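Local coordinates for isochorismatase family protein family (PDB 3TXY) that is of unknown function but belongs to the isochorismatase family and is probably a hydrolase, at residues L16-Q22 against P55-T61; T132-I138 against A160-W164. All blocks are in the same frame, centred on the assembly; numbering follows the deposited sequence.

Interaction 1 (L16-Q22 against P55-T61)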
loop_
_atom_site.group_PDB
_atom_site.type_symbol
_atom_site.label_atom_id
_atom_site.label_comp_id
_atom_site.label_asym_id
_atom_site.label_seq_id
_atom_site.Cartn_x
_atom_site.Cartn_y
_atom_site.Cartn_z
ATOM N N LEU A 16 14.187 10.741 -8.850
ATOM C CA LEU A 16 13.636 11.383 -7.652
ATOM C C LEU A 16 12.129 11.522 -7.862
ATOM O O LEU A 16 11.697 12.049 -8.878
ATOM C CB LEU A 16 14.249 12.776 -7.432
ATOM C CG LEU A 16 13.903 13.498 -6.117
ATOM C CD1 LEU A 16 14.487 12.803 -4.890
ATOM C CD2 LEU A 16 14.399 14.944 -6.160
ATOM N N VAL A 17 11.337 11.026 -6.912
ATOM C CA VAL A 17 9.877 11.100 -6.981
ATOM C C VAL A 17 9.379 11.758 -5.694
ATOM O O VAL A 17 9.609 11.238 -4.607
ATOM C CB VAL A 17 9.246 9.702 -7.126
ATOM C CG1 VAL A 17 7.712 9.791 -7.141
ATOM C CG2 VAL A 17 9.768 9.039 -8.398
ATOM N N ALA A 18 8.729 12.910 -5.829
ATOM C CA ALA A 18 8.342 13.743 -4.692
ATOM C C ALA A 18 6.828 13.823 -4.616
ATOM O O ALA A 18 6.181 14.236 -5.590
ATOM C CB ALA A 18 8.921 15.149 -4.874
ATOM N N ILE A 19 6.257 13.439 -3.471
ATOM C CA ILE A 19 4.798 13.281 -3.353
ATOM C C ILE A 19 4.115 14.463 -2.675
ATOM O O ILE A 19 4.414 14.774 -1.529
ATOM C CB ILE A 19 4.435 12.014 -2.546
ATOM C CG1 ILE A 19 5.096 10.745 -3.112
ATOM C CG2 ILE A 19 2.924 11.850 -2.508
ATOM C CD1 ILE A 19 4.801 10.485 -4.580
ATOM N N ASP A 20 3.183 15.092 -3.404
ATOM C CA ASP A 20 2.163 16.020 -2.873
ATOM C C ASP A 20 2.755 17.275 -2.214
ATOM O O ASP A 20 2.195 17.800 -1.254
ATOM C CB ASP A 20 1.203 15.321 -1.901
ATOM C CG ASP A 20 0.215 14.417 -2.601
ATOM O OD1 ASP A 20 -0.019 14.597 -3.815
ATOM O OD2 ASP A 20 -0.329 13.519 -1.939
ATOM N N LEU A 21 3.847 17.782 -2.771
ATOM C CA LEU A 21 4.440 19.022 -2.259
ATOM C C LEU A 21 3.737 20.220 -2.907
ATOM O O LEU A 21 4.323 21.021 -3.666
ATOM C CB LEU A 21 5.951 19.004 -2.421
ATOM C CG LEU A 21 6.656 17.838 -1.711
ATOM C CD1 LEU A 21 8.171 17.930 -1.940
ATOM C CD2 LEU A 21 6.359 17.812 -0.217
ATOM N N GLN A 22 2.453 20.302 -2.566
ATOM C CA GLN A 22 1.516 21.269 -3.096
ATOM C C GLN A 22 0.998 22.176 -1.982
ATOM O O GLN A 22 0.988 21.797 -0.799
ATOM C CB GLN A 22 0.364 20.550 -3.806
ATOM C CG GLN A 22 -0.551 19.732 -2.905
ATOM C CD GLN A 22 -1.389 18.754 -3.698
ATOM O OE1 GLN A 22 -0.857 17.848 -4.303
ATOM N NE2 GLN A 22 -2.686 18.957 -3.719
ATOM N N PRO A 55 16.119 11.982 -13.950
ATOM C CA PRO A 55 14.778 12.563 -13.924
ATOM C C PRO A 55 14.289 12.934 -12.535
ATOM O O PRO A 55 14.546 12.208 -11.560
ATOM C CB PRO A 55 13.874 11.465 -14.516
ATOM C CG PRO A 55 14.692 10.240 -14.615
ATOM C CD PRO A 55 16.128 10.588 -14.434
ATOM N N VAL A 56 13.564 14.053 -12.477
ATOM C CA VAL A 56 12.880 14.508 -11.272
ATOM C C VAL A 56 11.374 14.527 -11.550
ATOM O O VAL A 56 10.919 15.149 -12.506
ATOM C CB VAL A 56 13.359 15.901 -10.834
ATOM C CG1 VAL A 56 12.582 16.345 -9.586
ATOM C CG2 VAL A 56 14.865 15.856 -10.587
ATOM N N ILE A 57 10.629 13.818 -10.709
ATOM C CA ILE A 57 9.229 13.579 -10.949
ATOM C C ILE A 57 8.457 14.125 -9.784
ATOM O O ILE A 57 8.615 13.659 -8.652
ATOM C CB ILE A 57 8.907 12.086 -11.116
ATOM C CG1 ILE A 57 9.755 11.487 -12.244
ATOM C CG2 ILE A 57 7.421 11.931 -11.396
ATOM C CD1 ILE A 57 9.599 9.990 -12.375
ATOM N N PHE A 58 7.675 15.163 -10.063
ATOM C CA PHE A 58 6.873 15.804 -9.052
ATOM C C PHE A 58 5.425 15.404 -9.185
ATOM O O PHE A 58 4.793 15.624 -10.236
ATOM C CB PHE A 58 6.973 17.316 -9.153
ATOM C CG PHE A 58 8.340 17.862 -8.844
ATOM C CD1 PHE A 58 8.830 17.847 -7.547
ATOM C CD2 PHE A 58 9.127 18.412 -9.841
ATOM C CE1 PHE A 58 10.085 18.372 -7.251
ATOM C CE2 PHE A 58 10.365 18.938 -9.551
ATOM C CZ PHE A 58 10.855 18.905 -8.251
ATOM N N VAL A 59 4.901 14.853 -8.090
ATOM C CA VAL A 59 3.553 14.326 -8.040
ATOM C C VAL A 59 2.648 15.274 -7.241
ATOM O O VAL A 59 2.995 15.709 -6.143
ATOM C CB VAL A 59 3.544 12.933 -7.374
ATOM C CG1 VAL A 59 2.124 12.391 -7.226
ATOM C CG2 VAL A 59 4.422 11.950 -8.143
ATOM N N HIS A 60 1.471 15.561 -7.765
ATOM C CA HIS A 60 0.484 16.304 -7.002
ATOM C C HIS A 60 -0.852 15.654 -7.171
ATOM O O HIS A 60 -1.061 14.886 -8.106
ATOM C CB HIS A 60 0.458 17.797 -7.378
ATOM C CG HIS A 60 -0.037 18.071 -8.761
ATOM N ND1 HIS A 60 -0.856 19.103 -9.036
ATOM C CD2 HIS A 60 0.194 17.424 -9.966
ATOM C CE1 HIS A 60 -1.146 19.108 -10.347
ATOM N NE2 HIS A 60 -0.506 18.092 -10.919
ATOM N N THR A 61 -1.738 15.945 -6.228
ATOM C CA THR A 61 -3.095 15.432 -6.203
ATOM C C THR A 61 -4.049 16.525 -6.643
ATOM O O THR A 61 -3.982 17.668 -6.172
ATOM C CB THR A 61 -3.473 14.993 -4.787
ATOM O OG1 THR A 61 -2.515 14.037 -4.334
ATOM C CG2 THR A 61 -4.884 14.398 -4.728
HETATM O O HOH W 1 5.369 16.902 -5.233
#
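Two parallel strands, their axes 14° apart and 4.8 Å at closest approach, pair from Leu-16 to Ile-19 against Val-56 to Val-59. The row of hydrogen bonds opens with Leu-16 N to Pro-55 O (3.1 Å) and reaches Asp-20 N to Val-59 O (2.8 Å). On one face, the small Ala-18 is the hollow beside Phe-58: its CB meets ring atom CD1 of Phe-58 at 3.8 Å, while Leu-16 CD2 rests on Val-56 CG1 (4.1 Å). On the other, Val-59 CG2 is the bump, resting in the shallow groove formed by Val-17 CG1 (4.1 Å) and Ile-19 CD1 (3.9 Å). Past Ile-19 segment 16-22 leaves the strand, and a water fills the gap, bound to Ala-18 O, Val-59 O and Leu-21 N. Polar side chains then take over: Thr-61 OG1 donates to Asp-20 OD1 (2.6 Å), and the Gln-22 amide clasps the Thr-61 backbone through OE1 and NE2. Asp-20 also forms a salt bridge with Lys-106, consistent with the aspartate-lysine pair of the family's active site. Strand 128-134 lies beside 14-19 and strand 102-106 beside 56-61, and helix 35-51 covers the face bearing Ala-18 and Val-56.

Interaction 2 (T132-I138 against A160-W164)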
loop_
_atom_site.group_PDB
_atom_site.type_symbol
_atom_site.label_atom_id
_atom_site.label_comp_id
_atom_site.label_asym_id
_atom_site.label_seq_id
_atom_site.Cartn_x
_atom_site.Cartn_y
_atom_site.Cartn_z
ATOM N N THR A 132 10.454 11.184 -1.681
ATOM C CA THR A 132 10.209 12.201 -0.674
ATOM C C THR A 132 8.734 12.573 -0.686
ATOM O O THR A 132 7.994 12.221 -1.610
ATOM C CB THR A 132 11.048 13.477 -0.918
ATOM O OG1 THR A 132 10.430 14.307 -1.916
ATOM C CG2 THR A 132 12.446 13.133 -1.349
ATOM N N GLY A 133 8.317 13.307 0.335
ATOM C CA GLY A 133 7.010 13.968 0.349
ATOM C C GLY A 133 6.144 13.743 1.584
ATOM O O GLY A 133 6.634 13.365 2.648
ATOM N N ILE A 134 4.844 14.009 1.418
ATOM C CA ILE A 134 3.881 14.074 2.506
ATOM C C ILE A 134 2.622 13.295 2.069
ATOM O O ILE A 134 2.234 13.430 0.905
ATOM C CB ILE A 134 3.466 15.558 2.773
ATOM C CG1 ILE A 134 4.694 16.459 2.990
ATOM C CG2 ILE A 134 2.472 15.632 3.922
ATOM C CD1 ILE A 134 4.384 17.928 2.736
ATOM N N ALA A 135 1.964 12.482 2.920
ATOM C CA ALA A 135 2.414 12.062 4.249
ATOM C C ALA A 135 3.149 10.723 4.154
ATOM O O ALA A 135 2.860 9.895 3.306
ATOM C CB ALA A 135 1.229 11.928 5.199
ATOM N N THR A 136 4.100 10.521 5.050
ATOM C CA THR A 136 4.916 9.310 5.088
ATOM C C THR A 136 4.076 8.049 4.982
ATOM O O THR A 136 4.354 7.190 4.145
ATOM C CB THR A 136 5.739 9.253 6.386
ATOM O OG1 THR A 136 6.413 10.513 6.558
ATOM C CG2 THR A 136 6.770 8.129 6.320
ATOM N N ASN A 137 3.043 7.952 5.807
ATOM C CA ASN A 137 2.214 6.751 5.853
ATOM C C ASN A 137 1.114 6.657 4.813
ATOM O O ASN A 137 0.441 5.639 4.738
ATOM C CB ASN A 137 1.550 6.583 7.225
ATOM C CG ASN A 137 2.477 6.870 8.360
ATOM O OD1 ASN A 137 2.837 8.037 8.588
ATOM N ND2 ASN A 137 2.861 5.829 9.104
ATOM N N ILE A 138 0.860 7.720 4.057
ATOM C CA ILE A 138 -0.290 7.728 3.172
ATOM C C ILE A 138 0.208 7.707 1.719
ATOM O O ILE A 138 0.493 6.635 1.197
ATOM C CB ILE A 138 -1.227 8.913 3.506
ATOM C CG1 ILE A 138 -1.686 8.840 4.967
ATOM C CG2 ILE A 138 -2.397 8.991 2.530
ATOM C CD1 ILE A 138 -2.484 7.594 5.366
ATOM N N ALA A 160 13.055 13.918 4.474
ATOM C CA ALA A 160 12.196 14.564 3.488
ATOM C C ALA A 160 10.863 13.849 3.321
ATOM O O ALA A 160 10.238 13.966 2.267
ATOM C CB ALA A 160 12.920 14.696 2.146
ATOM N N VAL A 161 10.441 13.117 4.351
ATOM C CA VAL A 161 9.076 12.629 4.493
ATOM C C VAL A 161 8.580 12.995 5.898
ATOM O O VAL A 161 9.317 12.829 6.885
ATOM C CB VAL A 161 8.927 11.104 4.229
ATOM C CG1 VAL A 161 9.342 10.770 2.792
ATOM C CG2 VAL A 161 9.715 10.244 5.232
ATOM N N SER A 162 7.345 13.497 5.977
ATOM C CA SER A 162 6.732 13.846 7.256
ATOM C C SER A 162 5.286 13.390 7.312
ATOM O O SER A 162 4.650 13.111 6.288
ATOM C CB SER A 162 6.857 15.347 7.535
ATOM O OG SER A 162 8.214 15.713 7.672
ATOM N N THR A 163 4.778 13.302 8.529
ATOM C CA THR A 163 3.451 12.750 8.766
ATOM C C THR A 163 2.845 13.326 10.051
ATOM O O THR A 163 3.341 14.328 10.570
ATOM C CB THR A 163 3.498 11.203 8.721
ATOM O OG1 THR A 163 2.172 10.682 8.710
ATOM C CG2 THR A 163 4.315 10.583 9.876
ATOM N N TRP A 164 1.755 12.736 10.537
ATOM C CA TRP A 164 0.953 13.399 11.579
ATOM C C TRP A 164 1.435 13.188 12.994
ATOM O O TRP A 164 0.965 13.872 13.921
ATOM C CB TRP A 164 -0.513 12.970 11.489
ATOM C CG TRP A 164 -0.698 11.495 11.724
ATOM C CD1 TRP A 164 -0.756 10.822 12.937
ATOM C CD2 TRP A 164 -0.790 10.456 10.709
ATOM N NE1 TRP A 164 -0.899 9.479 12.743
ATOM C CE2 TRP A 164 -0.929 9.193 11.430
ATOM C CE3 TRP A 164 -0.804 10.447 9.322
ATOM C CZ2 TRP A 164 -1.077 7.997 10.774
ATOM C CZ3 TRP A 164 -0.943 9.225 8.676
ATOM C CH2 TRP A 164 -1.062 8.032 9.386
#
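Parallel pairing here is short and soon gives way to the start of a helix. Gly-133 N donates to Ala-160 O (2.8 Å), and Ser-162 N returns a weak bond to Gly-133 O (3.4 Å), with Val-161 CA also approaching Gly-133 O at 3.1 Å. At phi 130° and psi -161°, Gly-133 has a backbone where a CB would jam against the preceding carbonyl. The peptide between Ile-134 and Ala-135 is cis. Ala-135 then takes the N-cap position of helix 136-149, and Thr-136 N, in the helix's first turn, donates to Ser-162 O (2.9 Å); 160-164 thus bonds to both strand end and helix start.

Among the side chains, Val-161 packs against Thr-136, its CB 3.5 Å from Thr-136 OG1, a hydroxyl that is hydrogen-bonded to Gln-169. Thr-163 OG1 donates to Asn-137 OD1 (2.7 Å). The indole of Trp-164 closes the far end: Asn-137 OD1 lies over one ring face, and Ile-138 CG1 meets the edge at Trp-164 CZ3 (3.8 Å). Phe-171 of the second subunit packs on both Asn-137 and Trp-164, and Lys-179 of that subunit makes a cation-pi contact with the indole.

A cis peptide ahead of this helix recurs in the family. In its cysteine-hydrolase members the helix bears a cysteine nucleophile; this chain has no cysteine, as in isochorismatases such as PhzD. What the bonds from Thr-136 N and Thr-163 OG1 imply is structural: they fix the first turn of helix 136-149 on 160-164.

In the fold
Both contacts are buried parallel pairings in one sheet, and they adjoin: strands 14-19 and 128-134 are neighbours, joined by the probable hydrogen bonds Ile-19 N to Thr-132 O (2.8 Å) and Val-17 O to Thr-132 N (3.0 Å). Their centres lie about 12 Å apart. The centre of interaction 1 lies about 5 Å from the centre of the chain, that of interaction 2 about 8 Å. Interaction 1 relies on a longer regular pairing with aliphatic packing, turning polar at its C-terminal end. Interaction 2 belongs to a beta-alpha-beta unit, pairs more briefly, and reaches the second subunit, which interaction 1 does not touch. At the strand ends Asp-20 CB packs 3.5 Å from Ile-134 O.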